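Local coordinates for chromosome-partitioning protein Spo0J (Thermus thermophilus HB27, PDB 1VZ0) that binds the centromere-like parS site through a helix-turn-helix, stimulates the ATPase Soj and probably takes part in chromosome partitioning, at the interface of chains A and B. Residues are numbered along the deposited sequence; one frame, centred on the assembly and turned at random. Chains: chain A/B, Chromosome-partitioning protein Spo0J.

Contact 1: the interface of chains A and B. Residues chain A 68, 70-72; chain B 26, 30, 32.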
# COMPACT_ATOMS: atom_id res chain seq x y z
N GLN A 68 -21.78 -18.92 -6.23
CA GLN A 68 -21.64 -19.17 -4.80
C GLN A 68 -23.00 -19.10 -4.11
O GLN A 68 -23.69 -18.08 -4.17
CB GLN A 68 -20.69 -18.17 -4.16
CG GLN A 68 -20.36 -18.50 -2.71
CD GLN A 68 -19.39 -19.68 -2.55
OE1 GLN A 68 -19.31 -20.28 -1.47
NE2 GLN A 68 -18.64 -20.00 -3.61
N ASP A 70 -26.69 -19.17 -3.57
CA ASP A 70 -27.79 -18.93 -4.49
C ASP A 70 -27.45 -17.80 -5.46
O ASP A 70 -28.22 -17.51 -6.38
CB ASP A 70 -29.06 -18.58 -3.70
CG ASP A 70 -29.55 -19.75 -2.84
OD1 ASP A 70 -29.74 -19.58 -1.62
OD2 ASP A 70 -29.73 -20.84 -3.40
N GLY A 71 -26.30 -17.16 -5.25
CA GLY A 71 -25.92 -16.07 -6.13
C GLY A 71 -24.50 -16.20 -6.64
O GLY A 71 -24.10 -17.27 -7.11
N TYR A 72 -23.73 -15.12 -6.53
CA TYR A 72 -22.35 -15.11 -6.99
C TYR A 72 -21.42 -14.46 -5.97
O TYR A 72 -21.84 -13.69 -5.11
CB TYR A 72 -22.21 -14.37 -8.31
CG TYR A 72 -23.21 -14.79 -9.37
CD1 TYR A 72 -24.48 -14.23 -9.41
CD2 TYR A 72 -22.89 -15.76 -10.30
CE1 TYR A 72 -25.42 -14.63 -10.35
CE2 TYR A 72 -23.82 -16.17 -11.25
CZ TYR A 72 -25.08 -15.61 -11.26
OH TYR A 72 -26.02 -16.04 -12.18
N LEU B 26 -25.40 -8.64 -14.20
CA LEU B 26 -25.88 -9.25 -12.97
C LEU B 26 -26.32 -8.22 -11.93
O LEU B 26 -25.78 -7.12 -11.86
CB LEU B 26 -24.78 -10.12 -12.34
CG LEU B 26 -24.25 -11.34 -13.09
CD1 LEU B 26 -23.09 -11.98 -12.30
CD2 LEU B 26 -25.37 -12.35 -13.28
N SER B 30 -27.02 -9.70 -5.95
CA SER B 30 -26.74 -11.12 -6.02
C SER B 30 -25.24 -11.44 -6.10
O SER B 30 -24.84 -12.55 -6.43
CB SER B 30 -27.54 -11.76 -7.18
OG SER B 30 -27.03 -11.39 -8.43
N ARG B 32 -21.90 -11.26 -3.63
CA ARG B 32 -21.37 -11.03 -2.29
C ARG B 32 -19.90 -10.63 -2.34
O ARG B 32 -19.20 -10.92 -3.30
CB ARG B 32 -21.53 -12.28 -1.44
CG ARG B 32 -20.78 -13.48 -1.99
CD ARG B 32 -21.01 -14.70 -1.13
NE ARG B 32 -22.42 -15.07 -1.03
CZ ARG B 32 -23.18 -15.39 -2.07
NH1 ARG B 32 -22.67 -15.36 -3.29
NH2 ARG B 32 -24.45 -15.76 -1.88
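The 3-10 turn 28-30 and strand 31-32 of chain B run along strand 71-76 of chain A, while strand 24-27 brings B:Leu26 onto the ring of A:Tyr72, joining the N-terminal domains of two copies of this ParB-family protein. Two backbone bonds to A:Tyr72 fix the register. Its amide N donates to B:Ser30 O at 2.8 Å, nearly along the C=O axis, and its carbonyl O accepts from B:Arg32 N at 2.8 Å in an almost straight bond, 168° at the hydrogen. The phenol ring, with CG anti to the carbonyl carbon (chi1 -49°), turns one face to B:Leu26, whose CD1 sits over the ring centre, 3.9 Å from the centroid. A branched aliphatic tip suits this broad aromatic face. B:Ser30, small enough to fit closely, brings OG to the ring edge in plane. B:Arg32 starts from the crowded position between N and carbonyl carbon (chi1 61°) and bends at chi3, so that the guanidinium folds back beside the carbonyl oxygens of A:Gln68 and A:Tyr72, a spot suited to positive charge, though its N-H groups do not point at them. Its edge lies in plane with A:Gly71 C and A:Tyr72 CA; the glycine's lack of a side chain probably eases the approach. The side chain of A:Gln68 crosses that of B:Arg32 at about a right angle.

Contact 2: the interface of chains A and B. Residues chain A 49-50, 53, 79; chain B 162-163, 166.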
# COMPACT_ATOMS: atom_id res chain seq x y z
N GLU A 49 -15.12 9.25 -5.11
CA GLU A 49 -14.96 9.88 -6.42
C GLU A 49 -15.09 8.82 -7.51
O GLU A 49 -15.51 9.13 -8.62
CB GLU A 49 -13.60 10.59 -6.50
CG GLU A 49 -13.45 11.68 -5.45
CD GLU A 49 -12.03 12.22 -5.35
OE1 GLU A 49 -11.71 12.83 -4.31
OE2 GLU A 49 -11.24 12.04 -6.31
N LEU A 50 -14.73 7.58 -7.18
CA LEU A 50 -14.86 6.47 -8.13
C LEU A 50 -16.36 6.15 -8.25
O LEU A 50 -16.86 5.86 -9.33
CB LEU A 50 -14.12 5.22 -7.63
CG LEU A 50 -13.63 4.12 -8.59
CD1 LEU A 50 -14.07 2.77 -8.07
CD2 LEU A 50 -14.13 4.32 -9.99
N SER A 53 -18.05 8.66 -10.27
CA SER A 53 -17.75 8.46 -11.67
C SER A 53 -18.53 7.30 -12.27
O SER A 53 -18.90 7.35 -13.44
CB SER A 53 -16.24 8.25 -11.86
OG SER A 53 -15.96 7.88 -13.21
N ARG A 79 -12.69 -2.79 -5.16
CA ARG A 79 -13.02 -1.37 -5.12
C ARG A 79 -14.08 -0.98 -6.13
O ARG A 79 -14.98 -0.20 -5.83
CB ARG A 79 -11.75 -0.52 -5.27
CG ARG A 79 -11.13 -0.24 -3.88
CD ARG A 79 -9.90 0.62 -3.88
NE ARG A 79 -10.05 1.94 -4.48
CZ ARG A 79 -10.24 3.08 -3.82
NH1 ARG A 79 -10.33 4.21 -4.49
NH2 ARG A 79 -10.36 3.09 -2.50
N PRO B 162 -11.08 9.18 -12.21
CA PRO B 162 -10.97 8.13 -11.19
C PRO B 162 -10.61 6.74 -11.73
O PRO B 162 -9.71 6.08 -11.20
CB PRO B 162 -12.34 8.16 -10.51
CG PRO B 162 -12.72 9.62 -10.59
CD PRO B 162 -12.30 9.99 -12.00
N GLU B 163 -11.29 6.28 -12.77
CA GLU B 163 -10.97 4.95 -13.33
C GLU B 163 -9.53 4.85 -13.86
O GLU B 163 -8.93 3.77 -13.82
CB GLU B 163 -11.98 4.54 -14.41
CG GLU B 163 -12.46 5.65 -15.30
CD GLU B 163 -13.60 6.44 -14.69
OE1 GLU B 163 -14.72 5.91 -14.64
OE2 GLU B 163 -13.37 7.59 -14.26
N GLU B 166 -7.43 4.34 -10.79
CA GLU B 166 -7.63 3.00 -10.26
C GLU B 166 -6.81 1.98 -11.04
O GLU B 166 -6.21 1.06 -10.45
CB GLU B 166 -9.11 2.59 -10.32
CG GLU B 166 -9.92 3.08 -9.16
CD GLU B 166 -9.45 2.47 -7.85
OE1 GLU B 166 -9.35 3.21 -6.86
OE2 GLU B 166 -9.20 1.25 -7.82
O HOH W 1 -14.69 9.91 -14.68
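B:Pro162 and A:Leu50 form the modest apolar centre. The proline ring, at the first turn of helix 162-169 where no amide hydrogen is needed, lies against helix 38-57 of chain A: CB is 3.9 Å from A:Leu50 CA, and CG rests near the backbone carbonyl of A:Glu49 and A:Ser53 CB. Farther along, A:Leu50 CG, anti to its backbone N (chi1 -157°), packs at 3.9 Å against the methylene CG of B:Glu166, the two side chains crossing at about a right angle. Polar groups bracket this core. At one end A:Ser53 OG, also anti to its backbone N, points between both carboxylate oxygens of B:Glu163, 2.7 Å from OE1 and 2.8 Å from OE2, each through its syn lone pair; the single hydroxyl hydrogen can be shared by the two oxygens in a forked bond. Water 1 also joins A:Ser53 OG to B:Glu163 OE2. B:Glu163 curls there from the crowded chi1 position with a bend at chi2. At the other end A:Arg79, bent at chi3, presents its NE and NH1 edge side-on, both gripping B:Glu166 OE1; A:Arg79 NH1 is 2.7 Å from that oxygen in a salt bridge. The oxygen lies near the guanidinium plane, but the nitrogens meet it from above the carboxylate plane. This double grip would favour a charged carboxylate. The site lies where helix 162-169 of the ParB HTH domain, beyond the helix-turn-helix, packs on helices 38-57 and 78-87 of the partner's N-terminal domain.

Contact 3: the interface of chains A and B. Residues chain A 32, 36; chain B 66, 68, 73, 101, 104-105.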
# COMPACT_ATOMS: atom_id res chain seq x y z
N ARG A 32 -2.68 7.56 23.99
CA ARG A 32 -3.87 7.20 23.23
C ARG A 32 -3.57 7.08 21.73
O ARG A 32 -2.56 7.60 21.24
CB ARG A 32 -5.00 8.20 23.49
CG ARG A 32 -4.77 9.60 22.94
CD ARG A 32 -6.04 10.43 23.15
NE ARG A 32 -6.00 11.71 22.45
CZ ARG A 32 -7.04 12.54 22.37
NH1 ARG A 32 -6.93 13.69 21.72
NH2 ARG A 32 -8.19 12.21 22.94
N ARG A 36 -5.23 10.72 13.48
CA ARG A 36 -4.92 11.09 12.10
C ARG A 36 -4.61 9.80 11.34
O ARG A 36 -3.60 9.15 11.60
CB ARG A 36 -3.69 12.00 12.05
CG ARG A 36 -3.84 13.27 12.86
CD ARG A 36 -2.48 13.84 13.22
NE ARG A 36 -2.56 14.49 14.52
CZ ARG A 36 -2.43 13.88 15.69
NH1 ARG A 36 -2.54 14.58 16.80
NH2 ARG A 36 -2.15 12.59 15.76
N ARG B 66 2.77 13.29 21.48
CA ARG B 66 2.62 14.69 21.85
C ARG B 66 1.74 14.74 23.09
O ARG B 66 0.92 13.84 23.32
CB ARG B 66 1.98 15.50 20.72
CG ARG B 66 0.50 15.23 20.48
CD ARG B 66 -0.07 16.28 19.53
NE ARG B 66 -1.51 16.14 19.33
CZ ARG B 66 -2.30 17.11 18.88
NH1 ARG B 66 -3.60 16.89 18.72
NH2 ARG B 66 -1.78 18.30 18.58
N GLN B 68 -1.21 15.44 25.63
CA GLN B 68 -2.66 15.56 25.48
C GLN B 68 -3.38 15.32 26.79
O GLN B 68 -3.35 14.22 27.35
CB GLN B 68 -3.17 14.57 24.43
CG GLN B 68 -3.29 15.15 23.03
CD GLN B 68 -4.36 16.22 22.93
OE1 GLN B 68 -4.31 17.22 23.64
NE2 GLN B 68 -5.33 16.00 22.05
N GLU B 73 -0.84 11.55 23.08
CA GLU B 73 -1.52 11.12 21.87
C GLU B 73 -0.46 10.68 20.87
O GLU B 73 0.52 11.39 20.64
CB GLU B 73 -2.33 12.28 21.29
CG GLU B 73 -3.09 11.97 20.01
CD GLU B 73 -3.92 13.14 19.54
OE1 GLU B 73 -5.15 13.16 19.76
OE2 GLU B 73 -3.34 14.07 18.96
N ASP B 101 -2.00 20.70 16.09
CA ASP B 101 -2.76 19.77 15.28
C ASP B 101 -2.20 19.75 13.86
O ASP B 101 -2.01 18.69 13.26
CB ASP B 101 -4.23 20.17 15.25
CG ASP B 101 -4.88 20.05 16.62
OD1 ASP B 101 -6.09 20.35 16.74
OD2 ASP B 101 -4.18 19.66 17.58
N ALA B 104 1.06 17.86 13.56
CA ALA B 104 0.81 16.44 13.74
C ALA B 104 0.30 15.84 12.44
O ALA B 104 0.68 14.73 12.06
CB ALA B 104 -0.19 16.21 14.85
N LEU B 105 -0.56 16.58 11.76
CA LEU B 105 -1.12 16.13 10.49
C LEU B 105 -0.01 16.09 9.45
O LEU B 105 0.12 15.13 8.69
CB LEU B 105 -2.21 17.08 10.01
CG LEU B 105 -3.42 16.47 9.31
CD1 LEU B 105 -4.09 17.56 8.48
CD2 LEU B 105 -3.00 15.31 8.42
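Three guanidiniums gather around the carboxylate of B:Glu73 in the N-terminal domain of this ParB-family protein. That of B:Arg66 holds the carboxylate carbon of B:Glu73 at one edge and B:Asp101 OD2 at another, both in plane; that of A:Arg36 has B:Arg66 NH1 at its edge, the two planes standing 83° apart. The guanidinium of the poorly ordered A:Arg32 is modelled nearly parallel to the carboxylate. A parallel bridge between A:Arg32 of strand 31-32 and B:Glu73 of strand 71-76 brings the two together, and A:Arg32 NH1 forms a salt bridge of 2.7 Å with B:Glu73 OE1. B:Glu73, extended with CG anti to the backbone N (chi1 180°), can spread its oxygens between the two arginines of chain A: A:Arg36 NH1 forms a salt bridge with OE2, modelled too short for its length to mean anything. Within chain B, B:Arg66 NE and NH1 grip the same OE2 side-on, each at 2.8 Å. Its NH1 and NH2 also hold B:Asp101 OD2 end-on, the NH2 bond being 2.9 Å and using the anti lone pair. Two carboxylates thus fix the rotation of the B:Arg66 guanidinium and probably offset the crowding of like charges. A:Arg36 is bent at chi3, and the small side chain of B:Ala104 probably helps it pass helix 101-114.

The C-alpha centres of contacts 1 and 2 are about 23 Å apart, those of contacts 2 and 3 about 31 Å, and those of contacts 1 and 3 about 44 Å. Contacts 1 and 3 exchange the roles of the chains: strand 31-32 meets strands 63-68 and 71-76 in both, so residues 32 and 68 recur on opposite sides. Contact 2 uses other elements, though helix 78-87 follows directly on strand 71-76. With their two-fold twins, the three contacts intertwine the copies. This fits the homodimer, although dimerisation is probably through the C-terminal residues and pairing of the N-terminal part may require DNA.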